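Local coordinates for GDNF family receptor alpha-3 (Homo sapiens, PDB 2GH0), which serves as the cell-surface receptor for the neuronal survival factor artemin, whose binding leads to activation of the RET receptor, at residues E100-R103 and L104-D108; V116-Q119 and T120-P124; G172-Q175 and E176-E179; E193-A196 and A197-F201. All coordinates share one frame; numbering follows the deposited sequence.

Interaction 1: E100-R103 and L104-D108; sequences ELRR and LCFSD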
loop_
_atom_site.group_PDB
_atom_site.type_symbol
_atom_site.label_atom_id
_atom_site.label_comp_id
_atom_site.label_asym_id
_atom_site.label_seq_id
_atom_site.Cartn_x
_atom_site.Cartn_y
_atom_site.Cartn_z
ATOM N N GLU C 100 6.213 -26.085 52.327
ATOM C CA GLU C 100 5.618 -26.539 51.024
ATOM C C GLU C 100 6.111 -25.852 49.758
ATOM O O GLU C 100 6.366 -26.490 48.737
ATOM C CB GLU C 100 4.106 -26.390 51.112
ATOM C CG GLU C 100 3.613 -27.404 52.107
ATOM C CD GLU C 100 4.295 -28.749 51.858
ATOM O OE1 GLU C 100 4.228 -29.148 50.622
ATOM O OE2 GLU C 100 4.859 -29.390 52.862
ATOM N N LEU C 101 6.169 -24.536 49.795
ATOM C CA LEU C 101 6.759 -23.775 48.693
ATOM C C LEU C 101 8.218 -24.190 48.347
ATOM O O LEU C 101 8.568 -24.379 47.164
ATOM C CB LEU C 101 6.707 -22.289 49.073
ATOM C CG LEU C 101 6.906 -21.266 47.960
ATOM C CD1 LEU C 101 5.909 -21.491 46.748
ATOM C CD2 LEU C 101 6.867 -19.795 48.513
ATOM N N ARG C 102 9.103 -24.254 49.362
ATOM C CA ARG C 102 10.468 -24.756 49.142
ATOM C C ARG C 102 10.493 -26.155 48.547
ATOM O O ARG C 102 11.355 -26.475 47.744
ATOM C CB ARG C 102 11.247 -24.814 50.458
ATOM C CG ARG C 102 12.771 -24.910 50.222
ATOM C CD ARG C 102 13.600 -24.876 51.533
ATOM N NE ARG C 102 13.112 -25.907 52.470
ATOM C CZ ARG C 102 13.507 -26.007 53.738
ATOM N NH1 ARG C 102 14.440 -25.194 54.184
ATOM N NH2 ARG C 102 13.010 -26.953 54.540
ATOM N N ARG C 103 9.545 -26.987 48.948
ATOM C CA ARG C 103 9.453 -28.356 48.416
ATOM C C ARG C 103 9.118 -28.351 46.916
ATOM O O ARG C 103 9.548 -29.343 46.125
ATOM C CB ARG C 103 8.383 -29.118 49.136
ATOM C CG ARG C 103 8.431 -30.666 48.729
ATOM C CD ARG C 103 7.650 -31.423 49.729
ATOM N NE ARG C 103 6.537 -32.143 49.094
ATOM C CZ ARG C 103 5.409 -31.541 48.692
ATOM N NH1 ARG C 103 5.240 -30.186 48.841
ATOM N NH2 ARG C 103 4.462 -32.319 48.134
ATOM N N LEU C 104 8.334 -27.275 46.555
ATOM C CA LEU C 104 7.938 -27.132 45.144
ATOM C C LEU C 104 9.186 -26.632 44.441
ATOM O O LEU C 104 9.517 -27.115 43.356
ATOM C CB LEU C 104 6.743 -26.175 44.956
ATOM C CG LEU C 104 6.344 -25.772 43.498
ATOM C CD1 LEU C 104 5.910 -26.963 42.629
ATOM C CD2 LEU C 104 5.283 -24.665 43.469
ATOM N N CYS C 105 9.865 -25.640 45.032
ATOM C CA CYS C 105 11.194 -25.289 44.579
ATOM C C CYS C 105 12.154 -26.503 44.378
ATOM O O CYS C 105 12.766 -26.666 43.305
ATOM C CB CYS C 105 11.807 -24.213 45.503
ATOM S SG CYS C 105 13.380 -23.695 44.919
ATOM N N PHE C 106 12.276 -27.366 45.382
ATOM C CA PHE C 106 13.236 -28.444 45.321
ATOM C C PHE C 106 12.967 -29.378 44.149
ATOM O O PHE C 106 13.878 -30.076 43.680
ATOM C CB PHE C 106 13.256 -29.232 46.641
ATOM C CG PHE C 106 13.954 -28.527 47.784
ATOM C CD1 PHE C 106 13.656 -28.876 49.098
ATOM C CD2 PHE C 106 14.907 -27.544 47.554
ATOM C CE1 PHE C 106 14.310 -28.271 50.206
ATOM C CE2 PHE C 106 15.559 -26.903 48.633
ATOM C CZ PHE C 106 15.258 -27.298 49.968
ATOM N N SER C 107 11.707 -29.448 43.697
ATOM C CA SER C 107 11.294 -30.408 42.632
ATOM C C SER C 107 11.829 -30.058 41.224
ATOM O O SER C 107 11.854 -30.923 40.302
ATOM C CB SER C 107 9.762 -30.501 42.564
ATOM O OG SER C 107 9.208 -29.322 41.981
ATOM N N ASP C 108 12.245 -28.801 41.061
ATOM C CA ASP C 108 12.784 -28.266 39.779
ATOM C C ASP C 108 14.262 -27.953 39.939
ATOM O O ASP C 108 14.603 -27.092 40.766
ATOM C CB ASP C 108 12.096 -26.932 39.406
ATOM C CG ASP C 108 12.778 -26.228 38.208
ATOM O OD1 ASP C 108 12.918 -26.828 37.128
ATOM O OD2 ASP C 108 13.180 -25.060 38.355
#

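Interaction 2: V116-Q119 and T120-P124; sequences VDFQ and THCHP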
loop_
_atom_site.group_PDB
_atom_site.type_symbol
_atom_site.label_atom_id
_atom_site.label_comp_id
_atom_site.label_asym_id
_atom_site.label_seq_id
_atom_site.Cartn_x
_atom_site.Cartn_y
_atom_site.Cartn_z
ATOM N N VAL C 116 20.038 -22.435 46.364
ATOM C CA VAL C 116 21.398 -22.659 46.855
ATOM C C VAL C 116 22.298 -21.405 46.733
ATOM O O VAL C 116 23.001 -21.053 47.686
ATOM C CB VAL C 116 22.046 -23.823 46.192
ATOM C CG1 VAL C 116 23.527 -23.813 46.458
ATOM C CG2 VAL C 116 21.402 -25.106 46.686
ATOM N N ASP C 117 22.289 -20.723 45.591
ATOM C CA ASP C 117 23.203 -19.598 45.541
ATOM C C ASP C 117 22.780 -18.457 46.448
ATOM O O ASP C 117 23.647 -17.753 46.956
ATOM C CB ASP C 117 23.632 -19.148 44.137
ATOM C CG ASP C 117 22.528 -19.101 43.152
ATOM O OD1 ASP C 117 21.632 -18.249 43.368
ATOM O OD2 ASP C 117 22.645 -19.802 42.063
ATOM N N PHE C 118 21.485 -18.265 46.669
ATOM C CA PHE C 118 21.027 -17.196 47.573
ATOM C C PHE C 118 21.495 -17.507 49.026
ATOM O O PHE C 118 21.975 -16.633 49.796
ATOM C CB PHE C 118 19.493 -17.086 47.458
ATOM C CG PHE C 118 18.868 -16.169 48.491
ATOM C CD1 PHE C 118 19.140 -14.802 48.475
ATOM C CD2 PHE C 118 18.059 -16.656 49.446
ATOM C CE1 PHE C 118 18.600 -13.965 49.404
ATOM C CE2 PHE C 118 17.517 -15.800 50.428
ATOM C CZ PHE C 118 17.792 -14.471 50.396
ATOM N N GLN C 119 21.377 -18.770 49.410
ATOM C CA GLN C 119 21.890 -19.213 50.728
ATOM C C GLN C 119 23.402 -19.086 50.895
ATOM O O GLN C 119 23.854 -18.864 51.996
ATOM C CB GLN C 119 21.516 -20.684 50.942
ATOM C CG GLN C 119 20.035 -20.790 51.118
ATOM C CD GLN C 119 19.537 -22.241 51.323
ATOM O OE1 GLN C 119 20.218 -23.248 50.990
ATOM N NE2 GLN C 119 18.318 -22.340 51.865
ATOM N N THR C 120 24.156 -19.269 49.813
ATOM C CA THR C 120 25.625 -19.195 49.760
ATOM C C THR C 120 26.080 -17.729 49.846
ATOM O O THR C 120 26.982 -17.411 50.625
ATOM C CB THR C 120 26.152 -19.831 48.483
ATOM O OG1 THR C 120 25.847 -21.237 48.518
ATOM C CG2 THR C 120 27.681 -19.690 48.325
ATOM N N HIS C 121 25.433 -16.847 49.112
ATOM C CA HIS C 121 25.950 -15.476 49.041
ATOM C C HIS C 121 25.301 -14.518 50.030
ATOM O O HIS C 121 25.961 -13.557 50.463
ATOM C CB HIS C 121 25.856 -14.950 47.624
ATOM C CG HIS C 121 26.737 -15.691 46.660
ATOM N ND1 HIS C 121 26.272 -16.722 45.856
ATOM C CD2 HIS C 121 28.067 -15.613 46.435
ATOM C CE1 HIS C 121 27.274 -17.206 45.133
ATOM N NE2 HIS C 121 28.367 -16.538 45.450
ATOM N N CYS C 122 24.060 -14.799 50.412
ATOM C CA CYS C 122 23.326 -13.897 51.279
ATOM C C CYS C 122 23.291 -14.367 52.708
ATOM O O CYS C 122 22.553 -13.782 53.486
ATOM C CB CYS C 122 21.900 -13.656 50.780
ATOM S SG CYS C 122 21.825 -12.871 49.156
ATOM N N HIS C 123 24.129 -15.349 53.073
ATOM C CA HIS C 123 24.153 -15.797 54.479
ATOM C C HIS C 123 24.974 -14.792 55.308
ATOM O O HIS C 123 26.118 -14.518 54.928
ATOM C CB HIS C 123 24.805 -17.177 54.568
ATOM C CG HIS C 123 24.973 -17.687 55.965
ATOM N ND1 HIS C 123 23.906 -18.028 56.770
ATOM C CD2 HIS C 123 26.085 -17.931 56.695
ATOM C CE1 HIS C 123 24.352 -18.416 57.954
ATOM N NE2 HIS C 123 25.672 -18.383 57.931
ATOM N N PRO C 124 24.405 -14.248 56.421
ATOM C CA PRO C 124 25.243 -13.295 57.219
ATOM C C PRO C 124 26.365 -14.013 57.966
ATOM O O PRO C 124 26.114 -15.034 58.604
ATOM C CB PRO C 124 24.206 -12.619 58.164
ATOM C CG PRO C 124 23.052 -13.610 58.272
ATOM C CD PRO C 124 23.019 -14.350 56.934
#

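Interaction 3: G172-Q175 and E176-E179; sequences GNLQ and EECE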
loop_
_atom_site.group_PDB
_atom_site.type_symbol
_atom_site.label_atom_id
_atom_site.label_comp_id
_atom_site.label_asym_id
_atom_site.label_seq_id
_atom_site.Cartn_x
_atom_site.Cartn_y
_atom_site.Cartn_z
ATOM N N GLY C 172 2.713 -26.152 62.065
ATOM C CA GLY C 172 2.600 -27.183 63.096
ATOM C C GLY C 172 3.879 -27.257 63.923
ATOM O O GLY C 172 4.259 -26.087 64.413
ATOM N N ASN C 173 4.388 -28.761 64.241
ATOM C CA ASN C 173 5.661 -28.967 64.970
ATOM C C ASN C 173 6.945 -28.479 64.263
ATOM O O ASN C 173 8.066 -28.710 64.799
ATOM C CB ASN C 173 5.809 -30.469 65.377
ATOM C CG ASN C 173 4.985 -30.845 66.660
ATOM O OD1 ASN C 173 5.225 -31.905 67.271
ATOM N ND2 ASN C 173 4.120 -29.940 66.991
ATOM N N LEU C 174 6.767 -27.843 63.115
ATOM C CA LEU C 174 7.868 -27.399 62.306
ATOM C C LEU C 174 7.881 -25.884 62.190
ATOM O O LEU C 174 8.554 -25.321 61.315
ATOM C CB LEU C 174 7.728 -27.930 60.893
ATOM C CG LEU C 174 8.180 -29.475 60.600
ATOM C CD1 LEU C 174 8.343 -29.728 59.108
ATOM C CD2 LEU C 174 9.532 -29.755 61.235
ATOM N N GLN C 175 7.143 -25.234 63.089
ATOM C CA GLN C 175 7.108 -23.778 63.135
ATOM C C GLN C 175 8.495 -23.137 63.030
ATOM O O GLN C 175 8.718 -22.215 62.216
ATOM C CB GLN C 175 6.393 -23.337 64.418
ATOM C CG GLN C 175 6.253 -21.792 64.466
ATOM C CD GLN C 175 5.144 -21.280 63.545
ATOM O OE1 GLN C 175 4.170 -22.002 63.277
ATOM N NE2 GLN C 175 5.246 -20.030 63.123
ATOM N N GLU C 176 9.453 -23.618 63.819
ATOM C CA GLU C 176 10.772 -22.948 63.778
ATOM C C GLU C 176 11.499 -23.127 62.435
ATOM O O GLU C 176 12.193 -22.249 61.993
ATOM C CB GLU C 176 11.668 -23.381 64.917
ATOM C CG GLU C 176 11.109 -22.959 66.272
ATOM C CD GLU C 176 11.875 -23.541 67.469
ATOM O OE1 GLU C 176 11.834 -24.786 67.750
ATOM O OE2 GLU C 176 12.496 -22.708 68.165
ATOM N N GLU C 177 11.410 -24.321 61.848
ATOM C CA GLU C 177 12.071 -24.562 60.587
ATOM C C GLU C 177 11.473 -23.626 59.580
ATOM O O GLU C 177 12.178 -23.087 58.730
ATOM C CB GLU C 177 11.884 -25.997 60.116
ATOM C CG GLU C 177 12.893 -26.319 59.030
ATOM C CD GLU C 177 12.708 -27.672 58.351
ATOM O OE1 GLU C 177 12.016 -28.558 58.892
ATOM O OE2 GLU C 177 13.287 -27.811 57.253
ATOM N N CYS C 178 10.170 -23.388 59.692
ATOM C CA CYS C 178 9.486 -22.521 58.718
ATOM C C CYS C 178 9.968 -21.109 58.879
ATOM O O CYS C 178 10.227 -20.422 57.896
ATOM C CB CYS C 178 7.977 -22.560 58.937
ATOM S SG CYS C 178 7.009 -21.735 57.689
ATOM N N GLU C 179 10.065 -20.649 60.127
ATOM C CA GLU C 179 10.391 -19.216 60.382
ATOM C C GLU C 179 11.825 -18.950 59.937
ATOM O O GLU C 179 12.179 -17.883 59.508
ATOM C CB GLU C 179 10.249 -18.934 61.880
ATOM C CG GLU C 179 8.792 -18.790 62.377
ATOM C CD GLU C 179 8.648 -18.658 63.902
ATOM O OE1 GLU C 179 9.643 -18.925 64.640
ATOM O OE2 GLU C 179 7.497 -18.412 64.382
#

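Interaction 4: E193-A196 and A197-F201; sequences EAIA and AKMRF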
loop_
_atom_site.group_PDB
_atom_site.type_symbol
_atom_site.label_atom_id
_atom_site.label_comp_id
_atom_site.label_asym_id
_atom_site.label_seq_id
_atom_site.Cartn_x
_atom_site.Cartn_y
_atom_site.Cartn_z
ATOM N N GLU C 193 21.355 -4.884 54.288
ATOM C CA GLU C 193 22.408 -3.936 54.104
ATOM C C GLU C 193 22.829 -3.824 52.631
ATOM O O GLU C 193 23.113 -2.727 52.162
ATOM C CB GLU C 193 23.602 -4.267 54.986
ATOM C CG GLU C 193 23.342 -3.868 56.466
ATOM C CD GLU C 193 22.605 -2.455 56.592
ATOM O OE1 GLU C 193 23.149 -1.403 56.123
ATOM O OE2 GLU C 193 21.439 -2.425 57.060
ATOM N N ALA C 194 22.878 -4.934 51.925
ATOM C CA ALA C 194 23.217 -4.954 50.508
ATOM C C ALA C 194 22.200 -4.145 49.708
ATOM O O ALA C 194 22.547 -3.320 48.832
ATOM C CB ALA C 194 23.244 -6.434 50.005
ATOM N N ILE C 195 20.925 -4.382 49.974
ATOM C CA ILE C 195 19.851 -3.612 49.326
ATOM C C ILE C 195 19.929 -2.119 49.663
ATOM O O ILE C 195 19.832 -1.256 48.784
ATOM C CB ILE C 195 18.372 -4.220 49.631
ATOM C CG1 ILE C 195 18.221 -5.576 48.882
ATOM C CG2 ILE C 195 17.315 -3.228 49.177
ATOM C CD1 ILE C 195 16.850 -6.308 49.221
ATOM N N ALA C 196 20.047 -1.815 50.933
ATOM C CA ALA C 196 20.131 -0.408 51.395
ATOM C C ALA C 196 21.270 0.366 50.738
ATOM O O ALA C 196 21.108 1.530 50.292
ATOM C CB ALA C 196 20.318 -0.396 52.885
ATOM N N ALA C 197 22.446 -0.265 50.674
ATOM C CA ALA C 197 23.624 0.430 50.061
ATOM C C ALA C 197 23.371 0.726 48.565
ATOM O O ALA C 197 23.743 1.780 48.048
ATOM C CB ALA C 197 24.911 -0.428 50.236
ATOM N N LYS C 198 22.772 -0.249 47.881
ATOM C CA LYS C 198 22.495 -0.116 46.452
ATOM C C LYS C 198 21.477 0.965 46.268
ATOM O O LYS C 198 21.589 1.777 45.356
ATOM C CB LYS C 198 21.916 -1.446 45.910
ATOM C CG LYS C 198 21.778 -1.502 44.337
ATOM C CD LYS C 198 23.095 -1.057 43.631
ATOM C CE LYS C 198 24.226 -2.049 43.773
ATOM N NZ LYS C 198 25.433 -1.542 42.911
ATOM N N MET C 199 20.455 0.986 47.127
ATOM C CA MET C 199 19.516 2.123 47.041
ATOM C C MET C 199 20.128 3.501 47.255
ATOM O O MET C 199 19.745 4.486 46.569
ATOM C CB MET C 199 18.293 1.875 47.981
ATOM C CG MET C 199 17.354 0.768 47.388
ATOM S SD MET C 199 15.941 0.723 48.502
ATOM C CE MET C 199 15.035 -0.652 47.778
ATOM N N ARG C 200 21.009 3.647 48.255
ATOM C CA ARG C 200 21.755 4.898 48.445
ATOM C C ARG C 200 22.532 5.264 47.188
ATOM O O ARG C 200 22.519 6.408 46.724
ATOM C CB ARG C 200 22.716 4.831 49.654
ATOM C CG ARG C 200 22.116 4.777 51.159
ATOM C CD ARG C 200 23.373 4.343 52.206
ATOM N NE ARG C 200 22.889 3.202 53.057
ATOM C CZ ARG C 200 23.639 2.186 53.410
ATOM N NH1 ARG C 200 24.855 2.113 52.979
ATOM N NH2 ARG C 200 23.168 1.204 54.174
ATOM N N PHE C 201 23.179 4.262 46.598
ATOM C CA PHE C 201 23.959 4.540 45.370
ATOM C C PHE C 201 23.033 5.075 44.296
ATOM O O PHE C 201 23.334 6.043 43.630
ATOM C CB PHE C 201 24.644 3.265 44.847
ATOM C CG PHE C 201 25.140 3.403 43.431
ATOM C CD1 PHE C 201 26.135 4.335 43.114
ATOM C CD2 PHE C 201 24.576 2.593 42.405
ATOM C CE1 PHE C 201 26.569 4.489 41.762
ATOM C CE2 PHE C 201 25.009 2.704 41.114
ATOM C CZ PHE C 201 25.988 3.653 40.786
#

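Interaction 1: E100-R103 and L104-D108
Arg102 and Phe106 make an i to i+4 CH-pi contact along helix 98-106, in the second GDNF/GAS1 domain of this receptor fragment. The two side chains run next to each other in the same direction, and Arg102 CG sits over the face of the Phe106 ring, 3.8 Å from its centroid. With CG trans to the main-chain nitrogen of Arg102 (chi1 -162°), the aliphatic part of the chain is led along the ring before it bends at chi3, which turns the guanidinium to within 15° of the ring plane. A long chain with a flat polar end suits this place, since its methylenes cover the ring while NH2 reaches a salt bridge with Glu177. Beneath, Phe106 N donates to Arg102 O at 2.7 Å. With an alanine in place of Phe106, the methylenes of Arg102 lose their aromatic partner, and the chain is likely to be held mainly at its far end by Glu177. Ser107 OG returns to Leu104 O, 2.6 Å away, an oxygen that also accepts from Ser107 N; a short hydroxyl side chain suits this. Cys105, buried and disulfide-bonded to Cys111, ties this turn to helix 109-121, a cross-link characteristic of the disulfide-rich, mainly helical GDNF receptor domain.

Interaction 2: V116-Q119 and T120-P124
Phe118 and Cys122 meet at the C-terminal end of helix 109-121 in a sulfur-aromatic contact, on the inner side of this helical, disulfide-braced GDNF/GAS1 domain. The sulfur stands obliquely to the ring, 4.3 Å from Cys122 SG to the Phe118 centroid. Phe118 has its CG swung to the side of the carbonyl carbon (chi1 171°), which sends the ring toward the interior, where Phe184 and Phe185 also pack on it. Both partners are buried, and Cys122, bonded to Cys138, fastens the helix end to helix 135-143: a large apolar ring and a half-cystine suit such a place. Backbone pairing closes the same turn, Cys122 N giving its hydrogen to Phe118 O at 2.8 Å.

The outer side is looser and polar. Val116 and Thr120 are exposed there, and His123 CB lies 3.2 Å from Gln119 O. Thr120 suits a helical surface because its hydroxyl can return to the backbone: OG1 gives its hydrogen to Val116 O at 3.0 Å from above the carbonyl plane, beside the bond from Thr120 N. His121, partly covered, does likewise with its ring. His121 N (2.9 Å) and His121 ND1 (3.0 Å) grip Asp117 O from opposite faces of the carbonyl plane.

Interaction 3: G172-Q175 and E176-E179
The amide of Gln175 and the carboxylate of Glu179 meet with their planes 80° apart, almost perpendicular. Gln175 NE2 donates at the edge of its own amide, nearly in that plane, and comes to Glu179 OE2 from well above the carboxylate plane. Gln175 NE2 to Glu179 OE2 measures 3.0 Å, and the bond is fairly straight, with an angle of 164° at the hydrogen. The glutamine chain sets out opposite its main-chain nitrogen, and a bend at chi2 (76°) then carries the amide across to the extended chain of Glu179. Their backbones pair as well, Glu179 N donating to Gln175 O at 2.9 Å. Replacing Gln175 by a leucine would probably leave Glu179 OE2 without this donor and its carboxylate freer to turn.

Leu174 is the N-cap residue of helix 175-186, and Leu174 O accepts from Cys178 N at 3.0 Å. The side chains of Leu174 and Glu177 run alongside each other, and Leu174 CD2 rests 3.6 Å from Glu177 OE1, while OE2 is engaged by Arg102. Buried Cys178 suits the inward side, where it forms the disulfide with Cys168 and packs against helix 98-106. Glu176, Glu177 and Glu179 lie within the first five residues of the helix, the end at which the dipole would probably favour negative charge. Glu177 has a charged mate in Arg102, whereas the neutral amide donor of Glu179 would probably stabilise its negative charge without balancing it.

Interaction 4: E193-A196 and A197-F201
Helix 189-205, the last of the chain, carries this contact across two successive turns: a salt bridge on its outer side and an apolar pair on its inner side. Glu193 and Arg200, seven residues apart, come together near Ala196, whose CB is 3.5 Å from Arg200 NH2. Glu193 OE1 comes in at the edge of the Arg200 guanidinium, near its plane, and lies 3.3 Å from NH2; the planes of the two groups differ by only 21°, but the angle at the hydrogen is a poor 125° and the bond is weak. The arginine chain starts anti to its own carbonyl carbon (chi1 -69°), and a bend farther out, at chi3, turns the guanidinium back, with one face over backbone atoms of Ala196 and Ala197. Small residues suit these places, since a flat group passes close above them.

On the inner side Ile195 and Met199 run side by side, both buried, the methyls CG2 and CE touching at 3.7 Å. Ala194 and Ile195 also rest on Leu139 of helix 135-143, where a short and a branched apolar side chain fit the interface. Regular backbone bonds join the turns, among them Arg200 N to Ala196 O at 2.9 Å. Since the ion pair meets through one long, bent bond, its attraction is probably mainly electrostatic rather than directional.

How the interactions relate
Interactions 1 and 3 are joined directly: Arg102 NH2 and Glu177 OE2 form a salt bridge of 2.9 Å, linking helix 98-106 to the start of helix 175-186, far apart in sequence. Interaction 2 follows interaction 1 on the next helix; their centres are 17 Å apart, and their nearest atoms about 5 Å, without touching. Interaction 4 lies on the opposite side of the chain's centre from interaction 1, with about 30 Å between their centres. Helix 135-143 lies against interactions 2 and 4, whose centres are 17 Å apart and nearest atoms about 7 Å. A glycan sugar is about 12 Å from the side chain of Glu179 and one about 11 Å from that of Glu193; neither distance is a contact.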